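Local coordinates for protein GH26C (PDB 6Q78) that probably hydrolyses beta-1,4-mannosidic bonds in mannans, as an endo-acting mannanase of glycoside hydrolase family 26, at residues 80-85 / 401-406; 332-337 / 367-372. All blocks are in the same frame, centred on the assembly; numbering follows the deposited sequence.

Contact 1: residues 80-85 / 401-406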
# COMPACT_ATOMS: atom_id res chain seq x y z
N SER A 80 -5.91 12.18 12.21
CA SER A 80 -4.48 12.19 11.91
C SER A 80 -4.24 11.14 10.83
O SER A 80 -5.16 10.40 10.45
CB SER A 80 -3.66 11.79 13.15
OG SER A 80 -3.79 12.73 14.21
N PHE A 81 -2.99 11.07 10.35
CA PHE A 81 -2.63 10.01 9.42
C PHE A 81 -1.12 9.74 9.45
O PHE A 81 -0.30 10.65 9.62
CB PHE A 81 -3.10 10.30 7.97
CG PHE A 81 -2.64 11.62 7.44
CD1 PHE A 81 -1.40 11.75 6.83
CD2 PHE A 81 -3.45 12.74 7.54
CE1 PHE A 81 -0.96 12.98 6.37
CE2 PHE A 81 -3.03 13.99 7.06
CZ PHE A 81 -1.78 14.11 6.47
N ILE A 82 -0.77 8.48 9.24
CA ILE A 82 0.64 8.10 9.15
C ILE A 82 1.15 8.40 7.75
O ILE A 82 0.43 8.18 6.77
CB ILE A 82 0.80 6.61 9.49
CG1 ILE A 82 0.41 6.39 10.96
CG2 ILE A 82 2.23 6.13 9.26
CD1 ILE A 82 0.30 4.89 11.35
N VAL A 83 2.38 8.90 7.66
CA VAL A 83 3.06 9.10 6.39
C VAL A 83 4.19 8.10 6.27
O VAL A 83 5.05 8.01 7.15
CB VAL A 83 3.60 10.53 6.29
CG1 VAL A 83 4.54 10.70 5.10
CG2 VAL A 83 2.39 11.50 6.17
N GLY A 84 4.21 7.38 5.15
CA GLY A 84 5.31 6.46 4.89
C GLY A 84 5.86 6.55 3.48
O GLY A 84 5.50 7.44 2.70
N GLN A 85 6.76 5.63 3.14
CA GLN A 85 7.40 5.64 1.82
C GLN A 85 7.80 4.22 1.43
O GLN A 85 8.29 3.43 2.27
CB GLN A 85 8.60 6.62 1.79
CG GLN A 85 9.27 6.72 0.41
CD GLN A 85 10.06 8.03 0.26
OE1 GLN A 85 10.53 8.62 1.24
NE2 GLN A 85 10.22 8.47 -0.98
N GLU A 401 -1.56 16.81 12.16
CA GLU A 401 -2.16 15.60 11.60
C GLU A 401 -1.12 14.56 11.20
O GLU A 401 -1.44 13.37 11.13
CB GLU A 401 -2.99 15.96 10.36
CG GLU A 401 -4.31 16.74 10.64
CD GLU A 401 -4.13 18.18 11.15
OE1 GLU A 401 -3.08 18.79 10.88
OE2 GLU A 401 -5.06 18.73 11.82
N VAL A 402 0.10 14.97 10.87
CA VAL A 402 1.08 14.04 10.27
C VAL A 402 1.77 13.23 11.36
O VAL A 402 2.33 13.79 12.32
CB VAL A 402 2.11 14.79 9.41
CG1 VAL A 402 3.30 13.90 9.07
CG2 VAL A 402 1.47 15.35 8.14
N ILE A 403 1.80 11.91 11.18
CA ILE A 403 2.48 10.98 12.10
C ILE A 403 3.65 10.32 11.36
O ILE A 403 3.44 9.58 10.40
CB ILE A 403 1.50 9.92 12.63
CG1 ILE A 403 0.35 10.62 13.37
CG2 ILE A 403 2.15 8.87 13.52
CD1 ILE A 403 -0.74 9.65 13.80
N LEU A 404 4.88 10.56 11.84
CA LEU A 404 6.09 9.85 11.42
C LEU A 404 6.49 8.88 12.54
O LEU A 404 5.80 8.76 13.55
CB LEU A 404 7.21 10.84 11.11
CG LEU A 404 6.93 11.83 9.98
CD1 LEU A 404 8.10 12.82 9.79
CD2 LEU A 404 6.65 11.11 8.67
N ALA A 405 7.64 8.20 12.38
CA ALA A 405 8.03 7.21 13.39
C ALA A 405 8.08 7.80 14.79
O ALA A 405 7.62 7.18 15.74
CB ALA A 405 9.38 6.57 13.04
N ASP A 406 8.61 9.02 14.93
CA ASP A 406 8.82 9.54 16.28
C ASP A 406 7.51 9.72 17.02
O ASP A 406 7.48 9.51 18.25
CB ASP A 406 9.69 10.79 16.26
CG ASP A 406 11.17 10.48 16.04
OD1 ASP A 406 11.57 9.30 16.06
OD2 ASP A 406 11.97 11.43 15.82
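Phe81 and Ile82 pair in parallel with Val402 and Ile403. Three backbone hydrogen bonds join the two segments. Phe81 N gives to Glu401 O, Ile403 N gives to Phe81 O at 2.9 Å, and Val83 N gives to Ile403 O at 3.0 Å. The packing is close on the face that carries Phe81 and Val402. Phe81 CG sits between the backbone N and the carbonyl carbon (chi1 54°), a position from which the ring can extend over Glu401 O. That oxygen lies under one ring face, offset toward the rim. Ring atom CE1 meets Val402 CG2 at 3.8 Å, and CE2 meets Glu401 CB at 3.8 Å. Farther along, Val83 CG2 reaches Val402 CG1 at 3.9 Å. The Val83 and Leu404 side chains run alongside each other, with CB of Val83 3.9 Å from CD2 of Leu404. Phe396 of helix 390-397 packs on both Val83 and Val402. On the other face Ile82 CG1 touches Ile403 CG2 at 4.0 Å. The solvent side is at Ser80 and Glu401, which are partly exposed although their backbones are close. Ser80 offers CB to Ile403 CD1, 3.7 Å away, and a bend at chi2 carries the Glu401 carboxylate off from segment 80-85. Strand 402-403 is an extra short parallel strand beside the start of the first TIM-barrel strand, 81-86, which also pairs with strands 112-116 and 369-372.

Contact 2: residues 332-337 / 367-372; sequences SLTETG and IGFTMF
Leu333 and Thr370 are parallel bridge partners, and strands 332-334 and 369-372 run 15° apart until a beta bulge shifts the register by one before Thr336 pairs with Phe372. These are neighbouring strands of the TIM barrel, linked by a beta-alpha-beta crossover through helix 351-361. The main-chain bonds Leu333 N to Phe369 O and Met371 N to Leu333 O are weak. Thr336 N to Met371 O is shorter, at 2.9 Å. Hydroxyls reinforce the seam. Ser332 OG gives to Phe369 O at 2.8 Å from above the carbonyl plane. The same OG lies 3.1 Å over one face of the Phe369 ring, offset toward the rim. Ser332 CB makes a CH-pi contact, 3.8 Å from the ring centroid. Thr334 CG2 meets ring atom CE2 at 4.0 Å. An alanine in place of Phe369 would probably leave a gap where the ring had covered Ser332 CB and OG and met Thr334 CG2. Glu335 lies in the bulge and points away from strand 369-372. Its carboxylate binds Arg223, Tyr299 and a Tris molecule, consistent with the active-site pocket and with the catalytic nucleophile at the end of the seventh barrel strand in clan GH-A enzymes. On the face of Leu333 and Thr370, Thr370 OG1 is anti to its backbone N (chi1 -172°) and donates to Leu333 O at 2.8 Å, in the carbonyl plane and on a lone pair.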
# COMPACT_ATOMS: atom_id res chain seq x y z
N SER A 332 -7.47 5.17 2.86
CA SER A 332 -6.06 5.52 2.67
C SER A 332 -5.81 6.03 1.28
O SER A 332 -6.46 5.60 0.32
CB SER A 332 -5.13 4.30 2.92
OG SER A 332 -3.80 4.52 2.42
N LEU A 333 -4.88 6.99 1.16
CA LEU A 333 -4.27 7.31 -0.14
C LEU A 333 -3.02 6.43 -0.20
O LEU A 333 -1.95 6.78 0.31
CB LEU A 333 -3.95 8.81 -0.23
CG LEU A 333 -3.28 9.27 -1.54
CD1 LEU A 333 -4.21 9.02 -2.75
CD2 LEU A 333 -2.97 10.80 -1.41
N THR A 334 -3.15 5.26 -0.83
CA THR A 334 -2.13 4.22 -0.73
C THR A 334 -0.85 4.50 -1.55
O THR A 334 0.19 3.91 -1.24
CB THR A 334 -2.71 2.82 -1.04
OG1 THR A 334 -3.57 2.89 -2.18
CG2 THR A 334 -3.54 2.33 0.11
N GLU A 335 -0.89 5.37 -2.55
CA GLU A 335 0.30 5.82 -3.26
C GLU A 335 0.04 7.24 -3.68
O GLU A 335 -1.05 7.53 -4.19
CB GLU A 335 0.56 5.09 -4.58
CG GLU A 335 1.06 3.68 -4.40
CD GLU A 335 1.55 3.09 -5.70
OE1 GLU A 335 2.09 3.84 -6.55
OE2 GLU A 335 1.42 1.83 -5.86
N THR A 336 1.05 8.10 -3.53
CA THR A 336 0.98 9.45 -4.07
C THR A 336 2.39 10.00 -4.20
O THR A 336 3.39 9.33 -3.88
CB THR A 336 0.10 10.35 -3.18
OG1 THR A 336 -0.25 11.55 -3.90
CG2 THR A 336 0.83 10.69 -1.87
N GLY A 337 2.47 11.22 -4.72
CA GLY A 337 3.75 11.87 -4.90
C GLY A 337 3.76 12.71 -6.16
O GLY A 337 2.91 12.57 -7.04
N ILE A 367 -8.34 9.42 6.89
CA ILE A 367 -7.53 8.34 6.32
C ILE A 367 -6.55 7.87 7.38
O ILE A 367 -6.08 8.65 8.20
CB ILE A 367 -6.75 8.79 5.06
CG1 ILE A 367 -5.97 10.08 5.33
CG2 ILE A 367 -7.67 8.92 3.82
CD1 ILE A 367 -4.77 10.27 4.38
N GLY A 368 -6.23 6.57 7.33
CA GLY A 368 -5.28 6.04 8.30
C GLY A 368 -3.85 6.31 7.91
O GLY A 368 -2.99 6.47 8.79
N PHE A 369 -3.57 6.36 6.62
CA PHE A 369 -2.19 6.52 6.18
C PHE A 369 -2.13 6.97 4.74
O PHE A 369 -3.08 6.80 3.97
CB PHE A 369 -1.35 5.25 6.39
CG PHE A 369 -1.75 4.10 5.52
CD1 PHE A 369 -2.69 3.20 5.95
CD2 PHE A 369 -1.15 3.90 4.29
CE1 PHE A 369 -3.04 2.08 5.14
CE2 PHE A 369 -1.47 2.77 3.49
CZ PHE A 369 -2.41 1.88 3.93
N THR A 370 -0.99 7.58 4.38
CA THR A 370 -0.65 7.78 2.99
C THR A 370 0.80 7.37 2.79
O THR A 370 1.58 7.34 3.74
CB THR A 370 -0.96 9.19 2.53
OG1 THR A 370 -0.77 9.25 1.10
CG2 THR A 370 -0.04 10.18 3.20
N MET A 371 1.14 7.02 1.56
CA MET A 371 2.50 6.55 1.26
C MET A 371 3.01 7.14 -0.05
O MET A 371 2.33 7.10 -1.07
CB MET A 371 2.52 5.02 1.17
CG MET A 371 3.95 4.41 1.15
SD MET A 371 3.92 2.69 0.62
CE MET A 371 3.61 2.85 -1.15
N PHE A 372 4.23 7.65 0.01
CA PHE A 372 4.96 8.09 -1.17
C PHE A 372 5.63 6.89 -1.85
O PHE A 372 6.02 5.91 -1.19
CB PHE A 372 6.06 9.05 -0.72
CG PHE A 372 5.52 10.37 -0.21
CD1 PHE A 372 5.03 11.31 -1.10
CD2 PHE A 372 5.49 10.66 1.16
CE1 PHE A 372 4.52 12.53 -0.64
CE2 PHE A 372 4.99 11.90 1.60
CZ PHE A 372 4.50 12.82 0.70

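In the fold
After helix 64-76 the chain forms strand 81-86, the first barrel strand, which enters contact 1 at once. It then builds much of the barrel before strand 330-336 opens contact 2. That contact closes a loop of 29 residues, which includes helix 351-361. Helix 390-397 follows, and segment 401-406 then closes contact 1 across 315 residues. Contact 2 is thus nested inside contact 1. The two meet at strand 81-86. Strand 402-403 pairs with its start, and strand 112-116 is a further parallel partner. Strand 369-372 bonds to it through Ile82 and Gly84, with Ile82 O and Thr370 N probably hydrogen-bonded. This last seam joins the last barrel strand to the first.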